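Local structure of uncharacterized protein AF_0924 (Archaeoglobus fulgidus, 3DT5) at residues D21-L30 / I50-G59; A33-E44 / K76-T84. The protein is of unknown function, the part described being the C-terminal domain of a probable membrane protein, with a calcium ion bound in this crystal. All coordinates share one frame; numbering follows the deposited sequence.

Contact 1. Residues D21-L30 / I50-G59; sequences DRLEKFYIPL and IITCRRYLAG. With EDO (1,2-ethanediol), chain C.
F26 of helix 16-35 packs its ring against I50, R54, L57 and A58, where the end of helix 43-52 runs through a turn into a short 3-10 segment and folds back across a kinked helix. F26 CG is anti to the backbone N (chi1 -176°), which carries the ring across to the other segment. There A58 CB sits over one face in a CH-pi contact, 4.1 Å from the F26 centroid. I50 CG2 approaches obliquely, 3.6 Å from F26 CE1. At the root of the same side chain, F26 CB meets L57 CB at 3.7 Å, the two side chains sliding past each other in opposite directions. Farther along the helix, I50 CD1 reaches P29 CB at 3.8 Å, and I50 CG2 also lies against the L30 side chain.

The helix is irregular here, with a wider pi-type turn at 23-27, and it illustrates how a partner can take up what a proline gives away. P29 has no N-H to offer the preceding turn. K25 O instead accepts from R54 NH1 at 2.9 Å, in a nearly straight bond (168°) that lies in the guanidinium plane.

At the other end R22, its chain bent at chi3, turns its guanidinium edge-on to the backbone of the 3-10 segment. NE and NH2 both bond to L57 O, from the same face of the carbonyl plane. Nearby, Y27 OH and G59 N both hydrogen-bond E104 of helix 88-116, which ties the contact to a third helix. The R22 NE bond to L57 O measures 2.7 Å, while NH1 and NH2 together hold O2 of an ethanediol molecule, probably from the crystallisation liquor, NH2 at 2.9 Å from it.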
loop_
_atom_site.group_PDB
_atom_site.type_symbol
_atom_site.label_atom_id
_atom_site.label_comp_id
_atom_site.label_asym_id
_atom_site.label_seq_id
_atom_site.Cartn_x
_atom_site.Cartn_y
_atom_site.Cartn_z
ATOM N N ASP A 21 14.769 2.402 2.043
ATOM C CA ASP A 21 14.130 1.330 2.838
ATOM C C ASP A 21 12.618 1.584 3.006
ATOM O O ASP A 21 11.842 0.641 2.958
ATOM C CB ASP A 21 14.738 1.151 4.232
ATOM C CG ASP A 21 16.130 0.540 4.205
ATOM O OD1 ASP A 21 16.544 0.016 3.150
ATOM O OD2 ASP A 21 16.813 0.588 5.248
ATOM N N ARG A 22 12.220 2.835 3.223
ATOM C CA ARG A 22 10.802 3.143 3.318
ATOM C C ARG A 22 10.106 2.766 1.986
ATOM O O ARG A 22 9.052 2.106 2.006
ATOM C CB ARG A 22 10.566 4.624 3.673
ATOM C CG ARG A 22 11.145 5.072 5.017
ATOM C CD ARG A 22 10.714 6.558 5.238
ATOM N NE ARG A 22 9.305 6.633 5.630
ATOM C CZ ARG A 22 8.526 7.716 5.539
ATOM N NH1 ARG A 22 9.002 8.902 5.154
ATOM N NH2 ARG A 22 7.261 7.627 5.913
ATOM N N LEU A 23 10.636 3.232 0.855
ATOM C CA LEU A 23 10.067 2.914 -0.456
ATOM C C LEU A 23 10.044 1.414 -0.721
ATOM O O LEU A 23 9.018 0.852 -1.148
ATOM C CB LEU A 23 10.823 3.619 -1.588
ATOM C CG LEU A 23 10.749 5.152 -1.515
ATOM C CD1 LEU A 23 11.736 5.757 -2.536
ATOM C CD2 LEU A 23 9.314 5.660 -1.792
ATOM N N GLU A 24 11.174 0.748 -0.487
ATOM C CA GLU A 24 11.301 -0.636 -0.899
ATOM C C GLU A 24 10.629 -1.603 0.060
ATOM O O GLU A 24 10.221 -2.671 -0.356
ATOM C CB GLU A 24 12.754 -1.048 -1.074
ATOM C CG GLU A 24 13.434 -0.382 -2.276
ATOM C CD GLU A 24 14.937 -0.692 -2.342
ATOM O OE1 GLU A 24 15.440 -1.529 -1.535
ATOM O OE2 GLU A 24 15.621 -0.116 -3.229
ATOM N N LYS A 25 10.548 -1.268 1.338
ATOM C CA LYS A 25 10.062 -2.268 2.307
ATOM C C LYS A 25 8.605 -1.966 2.686
ATOM O O LYS A 25 7.948 -2.798 3.297
ATOM C CB LYS A 25 10.943 -2.334 3.577
ATOM C CG LYS A 25 12.412 -2.829 3.312
ATOM C CD LYS A 25 13.195 -2.756 4.618
ATOM C CE LYS A 25 14.598 -3.236 4.436
ATOM N NZ LYS A 25 15.045 -3.989 5.661
ATOM N N PHE A 26 8.129 -0.772 2.372
ATOM C CA PHE A 26 6.783 -0.398 2.792
ATOM C C PHE A 26 5.932 0.085 1.618
ATOM O O PHE A 26 4.997 -0.605 1.236
ATOM C CB PHE A 26 6.804 0.664 3.933
ATOM C CG PHE A 26 5.404 0.988 4.429
ATOM C CD1 PHE A 26 4.804 0.219 5.437
ATOM C CD2 PHE A 26 4.679 1.991 3.824
ATOM C CE1 PHE A 26 3.489 0.461 5.879
ATOM C CE2 PHE A 26 3.335 2.264 4.241
ATOM C CZ PHE A 26 2.755 1.486 5.256
ATOM N N TYR A 27 6.283 1.229 1.026
ATOM C CA TYR A 27 5.378 1.856 0.048
ATOM C C TYR A 27 5.179 0.983 -1.194
ATOM O O TYR A 27 4.063 0.693 -1.579
ATOM C CB TYR A 27 5.883 3.241 -0.353
ATOM C CG TYR A 27 5.695 4.209 0.788
ATOM C CD1 TYR A 27 4.414 4.705 1.094
ATOM C CD2 TYR A 27 6.749 4.512 1.641
ATOM C CE1 TYR A 27 4.220 5.545 2.220
ATOM C CE2 TYR A 27 6.570 5.344 2.763
ATOM C CZ TYR A 27 5.299 5.860 3.028
ATOM O OH TYR A 27 5.073 6.666 4.107
ATOM N N ILE A 28 6.279 0.589 -1.821
ATOM C CA ILE A 28 6.179 -0.187 -3.064
ATOM C C ILE A 28 5.475 -1.548 -2.862
ATOM O O ILE A 28 4.543 -1.863 -3.600
ATOM C CB ILE A 28 7.552 -0.310 -3.764
ATOM C CG1 ILE A 28 8.005 1.095 -4.208
ATOM C CG2 ILE A 28 7.487 -1.339 -4.989
ATOM C CD1 ILE A 28 9.460 1.209 -4.606
ATOM N N PRO A 29 5.905 -2.366 -1.862
ATOM C CA PRO A 29 5.154 -3.623 -1.722
ATOM C C PRO A 29 3.681 -3.443 -1.400
ATOM O O PRO A 29 2.870 -4.205 -1.903
ATOM C CB PRO A 29 5.871 -4.391 -0.594
ATOM C CG PRO A 29 6.945 -3.523 -0.124
ATOM C CD PRO A 29 7.055 -2.282 -0.955
ATOM N N LEU A 30 3.315 -2.463 -0.561
ATOM C CA LEU A 30 1.892 -2.350 -0.188
ATOM C C LEU A 30 1.077 -1.835 -1.395
ATOM O O LEU A 30 -0.061 -2.323 -1.665
ATOM C CB LEU A 30 1.732 -1.353 0.984
ATOM C CG LEU A 30 0.310 -1.317 1.595
ATOM C CD1 LEU A 30 -0.114 -2.742 2.083
ATOM C CD2 LEU A 30 0.327 -0.332 2.783
ATOM N N ILE A 50 3.103 -6.103 6.574
ATOM C CA ILE A 50 3.358 -4.664 6.267
ATOM C C ILE A 50 2.611 -3.714 7.212
ATOM O O ILE A 50 3.168 -2.711 7.672
ATOM C CB ILE A 50 3.065 -4.331 4.771
ATOM C CG1 ILE A 50 4.094 -5.027 3.891
ATOM C CG2 ILE A 50 3.077 -2.816 4.522
ATOM C CD1 ILE A 50 3.664 -5.082 2.390
ATOM N N ILE A 51 1.346 -4.022 7.496
ATOM C CA ILE A 51 0.506 -3.080 8.217
ATOM C C ILE A 51 0.640 -3.259 9.726
ATOM O O ILE A 51 0.008 -2.524 10.494
ATOM C CB ILE A 51 -0.958 -3.081 7.714
ATOM C CG1 ILE A 51 -1.677 -4.376 8.211
ATOM C CG2 ILE A 51 -0.956 -2.810 6.161
ATOM C CD1 ILE A 51 -3.148 -4.600 7.691
ATOM N N THR A 52 1.507 -4.172 10.150
ATOM C CA THR A 52 1.806 -4.312 11.583
ATOM C C THR A 52 3.290 -4.056 11.779
ATOM O O THR A 52 3.706 -2.979 12.231
ATOM C CB THR A 52 1.363 -5.685 12.150
ATOM O OG1 THR A 52 1.890 -6.751 11.338
ATOM C CG2 THR A 52 -0.171 -5.795 12.154
ATOM N N CYS A 53 4.058 -5.040 11.386
ATOM C CA CYS A 53 5.501 -5.060 11.537
ATOM C C CYS A 53 6.247 -3.941 10.781
ATOM O O CYS A 53 7.361 -3.595 11.144
ATOM C CB CYS A 53 5.987 -6.411 11.032
ATOM S SG CYS A 53 7.729 -6.541 10.931
ATOM N N ARG A 54 5.659 -3.427 9.701
ATOM C CA ARG A 54 6.348 -2.361 8.934
ATOM C C ARG A 54 5.715 -1.000 9.074
ATOM O O ARG A 54 6.125 -0.063 8.380
ATOM C CB ARG A 54 6.531 -2.749 7.467
ATOM C CG ARG A 54 7.234 -4.092 7.364
ATOM C CD ARG A 54 7.762 -4.359 6.011
ATOM N NE ARG A 54 8.160 -5.760 5.857
ATOM C CZ ARG A 54 8.432 -6.336 4.678
ATOM N NH1 ARG A 54 8.379 -5.627 3.527
ATOM N NH2 ARG A 54 8.765 -7.625 4.650
ATOM N N ARG A 55 4.794 -0.844 10.028
ATOM C CA ARG A 55 4.256 0.501 10.324
ATOM C C ARG A 55 5.313 1.514 10.688
ATOM O O ARG A 55 5.133 2.705 10.455
ATOM C CB ARG A 55 3.231 0.426 11.474
ATOM C CG ARG A 55 1.917 -0.163 11.034
ATOM C CD ARG A 55 0.966 -0.212 12.202
ATOM N NE ARG A 55 0.033 0.914 12.211
ATOM C CZ ARG A 55 -1.134 0.956 11.558
ATOM N NH1 ARG A 55 -1.540 -0.073 10.803
ATOM N NH2 ARG A 55 -1.909 2.046 11.693
ATOM N N TYR A 56 6.435 1.067 11.249
ATOM C CA TYR A 56 7.475 2.021 11.601
ATOM C C TYR A 56 8.045 2.744 10.370
ATOM O O TYR A 56 8.790 3.701 10.519
ATOM C CB TYR A 56 8.590 1.364 12.406
ATOM C CG TYR A 56 9.482 0.456 11.595
ATOM C CD1 TYR A 56 10.717 0.906 11.124
ATOM C CD2 TYR A 56 9.093 -0.864 11.298
ATOM C CE1 TYR A 56 11.541 0.083 10.332
ATOM C CE2 TYR A 56 9.905 -1.681 10.527
ATOM C CZ TYR A 56 11.129 -1.195 10.069
ATOM O OH TYR A 56 11.929 -2.002 9.293
ATOM N N LEU A 57 7.679 2.307 9.164
ATOM C CA LEU A 57 8.182 2.942 7.949
ATOM C C LEU A 57 7.162 3.954 7.356
ATOM O O LEU A 57 7.500 4.749 6.458
ATOM C CB LEU A 57 8.560 1.876 6.919
ATOM C CG LEU A 57 9.755 1.013 7.348
ATOM C CD1 LEU A 57 9.790 -0.202 6.444
ATOM C CD2 LEU A 57 11.098 1.832 7.297
ATOM N N ALA A 58 5.952 3.954 7.908
ATOM C CA ALA A 58 4.845 4.778 7.376
ATOM C C ALA A 58 4.936 6.218 7.995
ATOM O O ALA A 58 5.418 6.381 9.136
ATOM C CB ALA A 58 3.510 4.140 7.737
ATOM N N GLY A 59 4.433 7.205 7.260
ATOM C CA GLY A 59 4.266 8.571 7.773
ATOM C C GLY A 59 3.091 8.653 8.744
ATOM O O GLY A 59 2.207 7.775 8.767
HETATM C C1 EDO C . 5.926 11.359 3.346
HETATM O O1 EDO C . 5.323 12.563 3.818
HETATM C C2 EDO C . 5.506 10.244 4.316
HETATM O O2 EDO C . 6.359 10.322 5.427
#

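Contact 2. Residues A33-E44 / K76-T84; sequences AFSSYVYTAQTE and KIAGSANWT. With CA (calcium ion), chain B.
Beside the calcium site, F34, Y39 and W83 form an aromatic cluster, with the W83 indole set between the end of helix 16-35 and the start of helix 43-52. W83 NE1 donates to A33 O at 2.9 Å in an almost straight bond (175°), with the acceptor in the ring plane. F34 CE1 lies over one face of the indole, the two planes inclined at 42°. Y39 turns its edge toward the W83 face in an offset edge-to-face pair, centroids 5.7 Å apart, while the K76 chain runs along the Y39 ring, with CD 3.6 Å from Y39 CD1. A glycine in place of W83 would probably leave A33 O without its indole donor and open a gap between F34, Y39 and E44.

W83 belongs to strand 83-85, the middle strand of a small mixed sheet, so the contact joins that sheet to the facing ends of helices 16-35 and 43-52 and the linker between them. T40 and T43 form a capping box at the start of helix 43-52, and T43 CG2 meets the W83 ring edge 3.8 Å from CZ2. One residue on, E44 rests its CG 3.6 Å from W83 CZ3. Its extended chain then delivers OE1 and OE2 to the calcium ion, each at 2.5 Å, alongside K71 O, A74 O and D75 OD1. E44 OE2 also accepts from a water that receives K76 N and bonds with Y39 OH.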
loop_
_atom_site.group_PDB
_atom_site.type_symbol
_atom_site.label_atom_id
_atom_site.label_comp_id
_atom_site.label_asym_id
_atom_site.label_seq_id
_atom_site.Cartn_x
_atom_site.Cartn_y
_atom_site.Cartn_z
ATOM N N ALA A 33 0.614 -4.818 -3.745
ATOM C CA ALA A 33 -0.389 -5.757 -3.209
ATOM C C ALA A 33 -1.811 -5.361 -3.558
ATOM O O ALA A 33 -2.675 -6.234 -3.661
ATOM C CB ALA A 33 -0.246 -5.880 -1.636
ATOM N N PHE A 34 -2.070 -4.058 -3.686
ATOM C CA PHE A 34 -3.435 -3.576 -3.988
ATOM C C PHE A 34 -3.633 -3.054 -5.408
ATOM O O PHE A 34 -4.702 -2.561 -5.727
ATOM C CB PHE A 34 -3.845 -2.520 -2.945
ATOM C CG PHE A 34 -4.155 -3.144 -1.606
ATOM C CD1 PHE A 34 -5.412 -3.689 -1.369
ATOM C CD2 PHE A 34 -3.165 -3.269 -0.633
ATOM C CE1 PHE A 34 -5.697 -4.302 -0.119
ATOM C CE2 PHE A 34 -3.445 -3.884 0.604
ATOM C CZ PHE A 34 -4.716 -4.401 0.839
ATOM N N SER A 35 -2.612 -3.188 -6.251
ATOM C CA SER A 35 -2.705 -2.658 -7.605
ATOM C C SER A 35 -2.082 -3.526 -8.714
ATOM O O SER A 35 -2.392 -3.342 -9.890
ATOM C CB SER A 35 -2.131 -1.239 -7.653
ATOM O OG SER A 35 -0.730 -1.245 -7.506
ATOM N N SER A 36 -1.212 -4.457 -8.362
ATOM C CA SER A 36 -0.629 -5.281 -9.388
ATOM C C SER A 36 -1.269 -6.692 -9.332
ATOM O O SER A 36 -1.826 -7.096 -8.309
ATOM C CB SER A 36 0.897 -5.266 -9.267
ATOM O OG SER A 36 1.392 -6.462 -8.735
ATOM N N TYR A 37 -1.258 -7.417 -10.435
ATOM C CA TYR A 37 -1.950 -8.722 -10.475
ATOM C C TYR A 37 -1.279 -9.858 -9.694
ATOM O O TYR A 37 -1.872 -10.930 -9.501
ATOM C CB TYR A 37 -2.145 -9.151 -11.927
ATOM C CG TYR A 37 -3.148 -8.313 -12.660
ATOM C CD1 TYR A 37 -4.017 -7.474 -11.974
ATOM C CD2 TYR A 37 -3.252 -8.377 -14.053
ATOM C CE1 TYR A 37 -4.954 -6.705 -12.637
ATOM C CE2 TYR A 37 -4.195 -7.603 -14.733
ATOM C CZ TYR A 37 -5.042 -6.779 -14.004
ATOM O OH TYR A 37 -5.959 -5.994 -14.642
ATOM N N VAL A 38 -0.058 -9.625 -9.240
ATOM C CA VAL A 38 0.700 -10.592 -8.434
ATOM C C VAL A 38 -0.035 -10.993 -7.150
ATOM O O VAL A 38 -0.515 -10.155 -6.405
ATOM C CB VAL A 38 2.086 -10.026 -8.089
ATOM C CG1 VAL A 38 2.825 -10.943 -7.119
ATOM C CG2 VAL A 38 2.921 -9.832 -9.399
ATOM N N TYR A 39 -0.150 -12.287 -6.909
ATOM C CA TYR A 39 -0.894 -12.787 -5.769
ATOM C C TYR A 39 -0.387 -14.183 -5.556
ATOM O O TYR A 39 -0.205 -14.922 -6.536
ATOM C CB TYR A 39 -2.419 -12.837 -6.048
ATOM C CG TYR A 39 -3.139 -13.573 -4.946
ATOM C CD1 TYR A 39 -3.494 -12.920 -3.752
ATOM C CD2 TYR A 39 -3.391 -14.951 -5.046
ATOM C CE1 TYR A 39 -4.132 -13.626 -2.688
ATOM C CE2 TYR A 39 -4.003 -15.667 -3.980
ATOM C CZ TYR A 39 -4.381 -14.984 -2.819
ATOM O OH TYR A 39 -4.964 -15.667 -1.763
ATOM N N THR A 40 -0.126 -14.539 -4.298
ATOM C CA THR A 40 0.407 -15.865 -3.925
ATOM C C THR A 40 -0.312 -16.292 -2.681
ATOM O O THR A 40 -1.063 -15.494 -2.114
ATOM C CB THR A 40 1.904 -15.799 -3.566
ATOM O OG1 THR A 40 2.080 -15.024 -2.353
ATOM C CG2 THR A 40 2.670 -15.163 -4.711
ATOM N N ALA A 41 -0.070 -17.522 -2.231
ATOM C CA ALA A 41 -0.657 -17.967 -0.981
ATOM C C ALA A 41 -0.104 -17.181 0.224
ATOM O O ALA A 41 -0.558 -17.378 1.363
ATOM C CB ALA A 41 -0.370 -19.466 -0.789
ATOM N N GLN A 42 0.913 -16.348 -0.007
ATOM C CA GLN A 42 1.548 -15.610 1.080
ATOM C C GLN A 42 1.156 -14.125 1.095
ATOM O O GLN A 42 1.499 -13.407 2.030
ATOM C CB GLN A 42 3.067 -15.736 0.985
ATOM C CG GLN A 42 3.589 -17.095 1.445
ATOM C CD GLN A 42 3.353 -18.162 0.399
ATOM O OE1 GLN A 42 3.657 -17.975 -0.787
ATOM N NE2 GLN A 42 2.788 -19.278 0.821
ATOM N N THR A 43 0.442 -13.672 0.071
ATOM C CA THR A 43 0.118 -12.256 -0.061
ATOM C C THR A 43 -0.701 -11.689 1.098
ATOM O O THR A 43 -0.389 -10.614 1.576
ATOM C CB THR A 43 -0.571 -11.945 -1.385
ATOM O OG1 THR A 43 0.279 -12.429 -2.432
ATOM C CG2 THR A 43 -0.738 -10.383 -1.587
ATOM N N GLU A 44 -1.749 -12.378 1.544
ATOM C CA GLU A 44 -2.513 -11.808 2.664
ATOM C C GLU A 44 -1.612 -11.658 3.887
ATOM O O GLU A 44 -1.703 -10.652 4.616
ATOM C CB GLU A 44 -3.708 -12.722 3.007
ATOM C CG GLU A 44 -4.780 -12.800 1.906
ATOM C CD GLU A 44 -6.157 -13.220 2.463
ATOM O OE1 GLU A 44 -6.315 -13.348 3.705
ATOM O OE2 GLU A 44 -7.101 -13.417 1.667
ATOM N N LYS A 76 -9.212 -12.911 -2.441
ATOM C CA LYS A 76 -9.288 -12.976 -3.919
ATOM C C LYS A 76 -10.006 -14.316 -4.270
ATOM O O LYS A 76 -9.597 -15.379 -3.815
ATOM C CB LYS A 76 -7.886 -12.947 -4.570
ATOM C CG LYS A 76 -7.217 -11.598 -4.352
ATOM C CD LYS A 76 -6.249 -11.258 -5.461
ATOM C CE LYS A 76 -5.450 -9.936 -5.154
ATOM N NZ LYS A 76 -4.737 -9.459 -6.402
ATOM N N ILE A 77 -11.079 -14.214 -5.053
ATOM C CA ILE A 77 -11.971 -15.342 -5.332
ATOM C C ILE A 77 -12.089 -15.485 -6.839
ATOM O O ILE A 77 -11.961 -14.473 -7.556
ATOM C CB ILE A 77 -13.346 -15.012 -4.750
ATOM C CG1 ILE A 77 -13.221 -14.853 -3.211
ATOM C CG2 ILE A 77 -14.394 -16.045 -5.125
ATOM C CD1 ILE A 77 -14.397 -14.000 -2.578
ATOM N N ALA A 78 -12.292 -16.735 -7.318
ATOM C CA ALA A 78 -12.694 -17.030 -8.702
ATOM C C ALA A 78 -11.623 -16.712 -9.730
ATOM O O ALA A 78 -11.956 -16.568 -10.916
ATOM C CB ALA A 78 -13.995 -16.309 -9.070
ATOM N N GLY A 79 -10.374 -16.552 -9.275
ATOM C CA GLY A 79 -9.278 -16.174 -10.190
ATOM C C GLY A 79 -9.175 -14.665 -10.428
ATOM O O GLY A 79 -8.325 -14.229 -11.188
ATOM N N SER A 80 -10.045 -13.874 -9.785
ATOM C CA SER A 80 -10.017 -12.415 -9.937
ATOM C C SER A 80 -8.728 -11.800 -9.342
ATOM O O SER A 80 -8.154 -12.316 -8.358
ATOM C CB SER A 80 -11.254 -11.784 -9.256
ATOM O OG SER A 80 -11.248 -10.365 -9.435
ATOM N N ALA A 81 -8.264 -10.698 -9.932
ATOM C CA ALA A 81 -7.232 -9.885 -9.332
ATOM C C ALA A 81 -7.803 -8.964 -8.241
ATOM O O ALA A 81 -7.029 -8.289 -7.540
ATOM C CB ALA A 81 -6.484 -9.042 -10.428
ATOM N N ASN A 82 -9.132 -8.899 -8.094
ATOM C CA ASN A 82 -9.690 -7.958 -7.117
ATOM C C ASN A 82 -9.725 -8.580 -5.760
ATOM O O ASN A 82 -9.989 -9.782 -5.640
ATOM C CB ASN A 82 -11.126 -7.543 -7.455
ATOM C CG ASN A 82 -11.193 -6.682 -8.702
ATOM O OD1 ASN A 82 -10.290 -5.867 -8.986
ATOM N ND2 ASN A 82 -12.229 -6.915 -9.505
ATOM N N TRP A 83 -9.458 -7.748 -4.746
ATOM C CA TRP A 83 -9.706 -8.118 -3.366
ATOM C C TRP A 83 -11.211 -7.892 -3.117
ATOM O O TRP A 83 -11.717 -6.799 -3.318
ATOM C CB TRP A 83 -8.890 -7.243 -2.400
ATOM C CG TRP A 83 -7.414 -7.519 -2.432
ATOM C CD1 TRP A 83 -6.434 -6.730 -3.025
ATOM C CD2 TRP A 83 -6.753 -8.649 -1.880
ATOM N NE1 TRP A 83 -5.188 -7.318 -2.844
ATOM C CE2 TRP A 83 -5.359 -8.478 -2.114
ATOM C CE3 TRP A 83 -7.196 -9.778 -1.144
ATOM C CZ2 TRP A 83 -4.402 -9.433 -1.711
ATOM C CZ3 TRP A 83 -6.221 -10.705 -0.694
ATOM C CH2 TRP A 83 -4.849 -10.518 -0.979
ATOM N N THR A 84 -11.912 -8.949 -2.708
ATOM C CA THR A 84 -13.342 -8.842 -2.414
ATOM C C THR A 84 -13.457 -8.621 -0.918
ATOM O O THR A 84 -13.027 -9.475 -0.131
ATOM C CB THR A 84 -14.111 -10.137 -2.779
ATOM O OG1 THR A 84 -14.125 -10.268 -4.203
ATOM C CG2 THR A 84 -15.601 -10.075 -2.285
HETATM CA CA CA B . -8.812 -13.592 3.491
HETATM O O HOH W 1 -2.430 -8.822 -4.931
HETATM O O HOH W 2 -7.287 -14.456 -0.686
#

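Overall arrangement
Both contacts draw on helices 16-35 and 43-52: contact 1 uses the middle of the first and the end of the second, contact 2 the end of the first and the start of the second. The centres of the two contacts lie about 19 Å apart. Contact 1, where residues 50-59 return onto the kinked helix 16-35, has its centre about 8 Å from the centre of the chain, against about 13 Å for contact 2. The segments alternate along the sequence, so the contacts cross in chain order. Calcium marks the difference between them: E44 of contact 2 binds the ion directly, whereas in contact 1 the side chain of I51 stands about 11 Å from it.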